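Local coordinates for putative TIM-barrel metal-dependent hydrolase (Mycobacterium avium subsp. paratuberculosis S397, PDB 4DZI), which is a putative amidohydrolase that probably hydrolyses its substrate, still undefined, with the help of a two-metal centre in a TIM-barrel fold, at residues C[36-41]-C[122-127]; C[146-151]-C[181-186]. All coordinates share one frame; numbering follows the deposited sequence.

How the contacts relate
Contact 1 joins the outer hairpin strand 36-40 to the loop 122-127 that follows strand 115-121; contact 2 joins two consecutive parallel helices of the barrel's outer layer. Their centres lie 19 Å apart, yet they touch: Pro-122 CG of the loop meets Phe-146 CZ, on helix 136-153, at 3.9 Å. The loop is the part nearer the metal centre. The side chain of Phe-124 lies about 12 Å from a bound cadmium ion, and Thr-123 OG1 is hydrogen-bonded to NE2 of the cadmium ligand His-359. Contact 2 is helix-to-helix packing in the barrel wall, connected to the metal-site side through Phe-146 and Pro-122.

Contact 1: C[36-41]-C[122-127]; sequences VQMLSD and PTFGCG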
loop_
_atom_site.group_PDB
_atom_site.type_symbol
_atom_site.label_atom_id
_atom_site.label_comp_id
_atom_site.label_asym_id
_atom_site.label_seq_id
_atom_site.Cartn_x
_atom_site.Cartn_y
_atom_site.Cartn_z
ATOM N N VAL C 36 9.650 -14.552 25.304
ATOM C CA VAL C 36 8.788 -15.621 24.934
ATOM C C VAL C 36 8.652 -16.667 26.044
ATOM O O VAL C 36 9.667 -17.116 26.602
ATOM C CB VAL C 36 9.354 -16.342 23.685
ATOM C CG1 VAL C 36 8.469 -17.525 23.321
ATOM C CG2 VAL C 36 9.512 -15.361 22.533
ATOM N N GLN C 37 7.407 -17.043 26.354
ATOM C CA GLN C 37 7.104 -18.218 27.196
ATOM C C GLN C 37 6.149 -19.107 26.460
ATOM O O GLN C 37 5.267 -18.626 25.735
ATOM C CB GLN C 37 6.380 -17.842 28.492
ATOM C CG GLN C 37 7.034 -16.817 29.368
ATOM C CD GLN C 37 6.165 -16.585 30.609
ATOM O OE1 GLN C 37 6.126 -17.430 31.515
ATOM N NE2 GLN C 37 5.445 -15.476 30.633
ATOM N N MET C 38 6.275 -20.406 26.696
ATOM C CA MET C 38 5.331 -21.370 26.172
ATOM C C MET C 38 4.471 -21.867 27.332
ATOM O O MET C 38 4.968 -22.504 28.253
ATOM C CB MET C 38 6.113 -22.506 25.492
ATOM C CG MET C 38 6.890 -22.011 24.271
ATOM S SD MET C 38 5.810 -21.401 22.944
ATOM C CE MET C 38 7.033 -20.999 21.687
ATOM N N LEU C 39 3.190 -21.511 27.324
ATOM C CA LEU C 39 2.325 -21.932 28.415
ATOM C C LEU C 39 1.280 -22.922 27.908
ATOM O O LEU C 39 0.850 -22.844 26.767
ATOM C CB LEU C 39 1.657 -20.695 29.054
ATOM C CG LEU C 39 2.596 -19.603 29.567
ATOM C CD1 LEU C 39 1.792 -18.458 30.192
ATOM C CD2 LEU C 39 3.554 -20.208 30.574
ATOM N N SER C 40 0.855 -23.845 28.762
ATOM C CA SER C 40 -0.050 -24.884 28.332
ATOM C C SER C 40 -1.416 -24.754 28.997
ATOM O O SER C 40 -1.478 -24.502 30.200
ATOM C CB SER C 40 0.565 -26.239 28.679
ATOM O OG SER C 40 -0.309 -27.282 28.279
ATOM N N ASP C 41 -2.491 -24.927 28.231
ATOM C CA ASP C 41 -3.827 -25.069 28.817
ATOM C C ASP C 41 -4.151 -26.548 29.071
ATOM O O ASP C 41 -5.299 -26.893 29.325
ATOM C CB ASP C 41 -4.914 -24.417 27.937
ATOM C CG ASP C 41 -5.084 -25.107 26.580
ATOM O OD1 ASP C 41 -4.792 -26.317 26.494
ATOM O OD2 ASP C 41 -5.527 -24.438 25.603
ATOM N N PRO C 122 13.876 -18.635 9.661
ATOM C CA PRO C 122 12.970 -18.958 10.741
ATOM C C PRO C 122 11.522 -19.082 10.287
ATOM O O PRO C 122 11.136 -18.609 9.200
ATOM C CB PRO C 122 13.077 -17.742 11.700
ATOM C CG PRO C 122 14.195 -16.902 11.190
ATOM C CD PRO C 122 14.267 -17.220 9.703
ATOM N N THR C 123 10.720 -19.720 11.139
ATOM C CA THR C 123 9.281 -19.777 10.945
ATOM C C THR C 123 8.630 -18.980 12.080
ATOM O O THR C 123 8.197 -17.836 11.880
ATOM C CB THR C 123 8.766 -21.237 10.827
ATOM O OG1 THR C 123 9.419 -21.851 9.694
ATOM C CG2 THR C 123 7.242 -21.237 10.596
ATOM N N PHE C 124 8.600 -19.554 13.276
ATOM C CA PHE C 124 8.154 -18.803 14.462
ATOM C C PHE C 124 8.913 -17.481 14.660
ATOM O O PHE C 124 8.325 -16.489 15.060
ATOM C CB PHE C 124 8.315 -19.705 15.699
ATOM C CG PHE C 124 7.928 -19.056 17.005
ATOM C CD1 PHE C 124 6.596 -18.921 17.374
ATOM C CD2 PHE C 124 8.912 -18.598 17.874
ATOM C CE1 PHE C 124 6.247 -18.323 18.578
ATOM C CE2 PHE C 124 8.566 -18.020 19.095
ATOM C CZ PHE C 124 7.233 -17.875 19.444
ATOM N N GLY C 125 10.222 -17.447 14.410
ATOM C CA GLY C 125 11.011 -16.290 14.751
ATOM C C GLY C 125 10.583 -15.035 13.982
ATOM O O GLY C 125 10.873 -13.922 14.425
ATOM N N CYS C 126 9.926 -15.225 12.842
ATOM C CA CYS C 126 9.470 -14.076 12.003
ATOM C C CYS C 126 8.259 -13.335 12.595
ATOM O O CYS C 126 7.833 -12.311 12.005
ATOM C CB CYS C 126 9.169 -14.504 10.568
ATOM S SG CYS C 126 10.681 -15.096 9.732
ATOM N N GLY C 127 7.705 -13.812 13.709
ATOM C CA GLY C 127 6.618 -13.085 14.406
ATOM C C GLY C 127 7.004 -12.449 15.730
ATOM O O GLY C 127 6.192 -11.730 16.320
#
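Phe-124 reaches out of the loop 122-127 and sets the far end of its ring against two side chains of strand 36-40. The packing centres on CZ, which Met-38 CE approaches to 3.9 Å and Val-36 CG1 to 4.1 Å, with Met-38 CE also reaching Phe-124 CE1 (4.2 Å). Both come at the ring obliquely. Met-38 and Phe-124 extend toward each other from opposite directions, whereas Val-36 and the ring slide past one another. The methionine does not start out aimed at the loop; a bend at chi2 (-64°) swings its sulfur and methyl inward. In Phe-124, CG stands anti to the backbone N (chi1 179°), which carries the ring away from its own turn and across to the strand. The backbones stay well apart, with 10.4 Å between the CA atoms of Val-36 and Gly-125, so side-chain ends alone bridge the gap and bury a modest 104 Å². Strand 36-40 is an outermost strand of a three-stranded antiparallel sheet, and its neighbour 45-49 adds Ala-47, which touches both Met-38 and Phe-124. The loop, by contrast, follows strand 115-121 near the metal centre of the barrel. It is wound into a compact turn by Gly-127 N bonding Phe-124 O at 3.1 Å. Glu-18 grips the same turn through its carboxylate, OE2 accepting from the N atoms of Thr-123 and Gly-125 and OE1 from Phe-124 N. Three bonds thus fix the backbone from which the ring projects. Val-36 and Phe-124 are buried, the valine resting also on Phe-23 and the ring on Ile-57. Met-38 is only partly exposed, but beyond it the chain departs from the loop: Leu-39 and Ser-40, and Asp-41 just past the strand, are exposed.

Contact 2: C[146-151]-C[181-186]; sequences FNLWLD and VDFVLA
Phe-183 and Val-184 of helix 174-186 meet Leu-148 and Asn-147 of helix 136-153. The two segments run almost exactly parallel, at 4°, with 11.5 Å between their axes; at that spacing side chains must span the gap. They belong to successive helices of the TIM-barrel wall, linked through strand 163-165. Along the second helix, Val-181 faces away from the first and packs, as Leu-185 does one turn later, on helix 214-223, the next helix in the chain, touching Val-216 and Leu-220 while the leucine touches Ala-223. Phe-183 turns to the first helix. Its CG is anti to the backbone N (chi1 160°), and this throws the ring across to Leu-148, whose CD2 comes obliquely to CZ at 3.5 Å, a tight apolar touch. The two side chains cross at about a right angle. Asn-147 CB lies farther off, at the edge of the ring and near its plane, 4.5 Å from CE1, and His-144 also meets the ring edge-to-face. Val-184 comes next: its CG1 lies 3.8 Å from Asn-147 ND2, a van der Waals contact. Ala-186 ends the segment at the surface. Thus one helix is packed between two neighbours, with Phe-183 and Val-184 serving one and Val-181 and Leu-185 the other. The buried amide of Asn-147 is satisfied at both ends: OD1 accepts from Ile-168 N, and ND2 donates to Glu-180 OE2, one residue ahead of the segment. These two bonds set which end of the amide faces Val-184, so its direction comes from polar partners just outside; between the two segments there is van der Waals contact only, apolar where Leu-148 meets Phe-183.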
loop_
_atom_site.group_PDB
_atom_site.type_symbol
_atom_site.label_atom_id
_atom_site.label_comp_id
_atom_site.label_asym_id
_atom_site.label_seq_id
_atom_site.Cartn_x
_atom_site.Cartn_y
_atom_site.Cartn_z
ATOM N N PHE C 146 17.838 -16.265 20.511
ATOM C CA PHE C 146 17.490 -16.970 19.315
ATOM C C PHE C 146 18.716 -17.298 18.444
ATOM O O PHE C 146 18.838 -18.413 17.917
ATOM C CB PHE C 146 16.487 -16.128 18.484
ATOM C CG PHE C 146 16.196 -16.725 17.119
ATOM C CD1 PHE C 146 15.292 -17.763 16.998
ATOM C CD2 PHE C 146 16.860 -16.276 15.978
ATOM C CE1 PHE C 146 15.011 -18.317 15.751
ATOM C CE2 PHE C 146 16.622 -16.862 14.732
ATOM C CZ PHE C 146 15.684 -17.888 14.636
ATOM N N ASN C 147 19.587 -16.313 18.266
ATOM C CA ASN C 147 20.761 -16.479 17.428
ATOM C C ASN C 147 21.698 -17.525 18.046
ATOM O O ASN C 147 22.301 -18.298 17.318
ATOM C CB ASN C 147 21.473 -15.142 17.286
ATOM C CG ASN C 147 20.735 -14.181 16.374
ATOM O OD1 ASN C 147 19.835 -14.574 15.639
ATOM N ND2 ASN C 147 21.154 -12.917 16.393
ATOM N N LEU C 148 21.804 -17.545 19.378
ATOM C CA LEU C 148 22.598 -18.584 20.058
ATOM C C LEU C 148 21.986 -19.959 19.787
ATOM O O LEU C 148 22.694 -20.912 19.468
ATOM C CB LEU C 148 22.662 -18.312 21.571
ATOM C CG LEU C 148 23.527 -17.122 22.042
ATOM C CD1 LEU C 148 23.318 -16.784 23.513
ATOM C CD2 LEU C 148 24.989 -17.447 21.780
ATOM N N TRP C 149 20.656 -20.072 19.935
ATOM C CA TRP C 149 19.982 -21.303 19.632
ATOM C C TRP C 149 20.234 -21.735 18.192
ATOM O O TRP C 149 20.459 -22.910 17.883
ATOM C CB TRP C 149 18.454 -21.185 19.904
ATOM C CG TRP C 149 17.791 -22.328 19.192
ATOM C CD1 TRP C 149 17.742 -23.652 19.608
ATOM C CD2 TRP C 149 17.245 -22.327 17.823
ATOM N NE1 TRP C 149 17.178 -24.436 18.660
ATOM C CE2 TRP C 149 16.826 -23.678 17.554
ATOM C CE3 TRP C 149 17.022 -21.330 16.845
ATOM C CZ2 TRP C 149 16.252 -24.053 16.345
ATOM C CZ3 TRP C 149 16.419 -21.716 15.629
ATOM C CH2 TRP C 149 16.052 -23.060 15.383
ATOM N N LEU C 150 20.183 -20.758 17.279
ATOM C CA LEU C 150 20.280 -21.070 15.843
ATOM C C LEU C 150 21.669 -21.611 15.501
ATOM O O LEU C 150 21.807 -22.579 14.748
ATOM C CB LEU C 150 20.007 -19.811 15.023
ATOM C CG LEU C 150 20.085 -19.956 13.507
ATOM C CD1 LEU C 150 19.022 -20.882 12.925
ATOM C CD2 LEU C 150 19.939 -18.535 12.918
ATOM N N ASP C 151 22.675 -20.989 16.082
ATOM C CA ASP C 151 24.057 -21.395 15.790
ATOM C C ASP C 151 24.310 -22.774 16.406
ATOM O O ASP C 151 25.107 -23.564 15.904
ATOM C CB ASP C 151 25.026 -20.374 16.369
ATOM C CG ASP C 151 26.460 -20.497 15.765
ATOM O OD1 ASP C 151 26.607 -20.945 14.605
ATOM O OD2 ASP C 151 27.413 -20.096 16.456
ATOM N N VAL C 181 25.706 -7.715 15.567
ATOM C CA VAL C 181 26.262 -7.957 14.261
ATOM C C VAL C 181 27.710 -8.466 14.425
ATOM O O VAL C 181 28.110 -9.448 13.820
ATOM C CB VAL C 181 26.294 -6.701 13.384
ATOM C CG1 VAL C 181 27.181 -6.951 12.176
ATOM C CG2 VAL C 181 24.895 -6.290 12.948
ATOM N N ASP C 182 28.488 -7.799 15.268
ATOM C CA ASP C 182 29.848 -8.279 15.533
ATOM C C ASP C 182 29.859 -9.732 16.006
ATOM O O ASP C 182 30.696 -10.522 15.561
ATOM C CB ASP C 182 30.559 -7.375 16.557
ATOM C CG ASP C 182 30.956 -6.034 15.967
ATOM O OD1 ASP C 182 30.928 -5.908 14.717
ATOM O OD2 ASP C 182 31.297 -5.107 16.748
ATOM N N PHE C 183 28.947 -10.084 16.906
ATOM C CA PHE C 183 28.882 -11.440 17.428
ATOM C C PHE C 183 28.573 -12.457 16.317
ATOM O O PHE C 183 29.242 -13.474 16.217
ATOM C CB PHE C 183 27.845 -11.553 18.556
ATOM C CG PHE C 183 27.379 -12.964 18.800
ATOM C CD1 PHE C 183 26.209 -13.433 18.210
ATOM C CD2 PHE C 183 28.103 -13.817 19.612
ATOM C CE1 PHE C 183 25.780 -14.734 18.417
ATOM C CE2 PHE C 183 27.677 -15.116 19.832
ATOM C CZ PHE C 183 26.518 -15.578 19.234
ATOM N N VAL C 184 27.554 -12.199 15.493
ATOM C CA VAL C 184 27.204 -13.173 14.431
ATOM C C VAL C 184 28.239 -13.248 13.306
ATOM O O VAL C 184 28.525 -14.329 12.808
ATOM C CB VAL C 184 25.745 -13.003 13.870
ATOM C CG1 VAL C 184 24.720 -13.105 15.011
ATOM C CG2 VAL C 184 25.595 -11.700 13.086
ATOM N N LEU C 185 28.827 -12.109 12.944
ATOM C CA LEU C 185 29.926 -12.077 11.974
ATOM C C LEU C 185 31.117 -12.871 12.502
ATOM O O LEU C 185 31.737 -13.646 11.765
ATOM C CB LEU C 185 30.332 -10.636 11.678
ATOM C CG LEU C 185 29.366 -9.803 10.840
ATOM C CD1 LEU C 185 29.928 -8.409 10.615
ATOM C CD2 LEU C 185 29.126 -10.481 9.498
ATOM N N ALA C 186 31.450 -12.690 13.775
ATOM C CA ALA C 186 32.547 -13.491 14.338
ATOM C C ALA C 186 32.240 -14.996 14.332
ATOM O O ALA C 186 33.152 -15.815 14.216
ATOM C CB ALA C 186 32.922 -13.009 15.726
#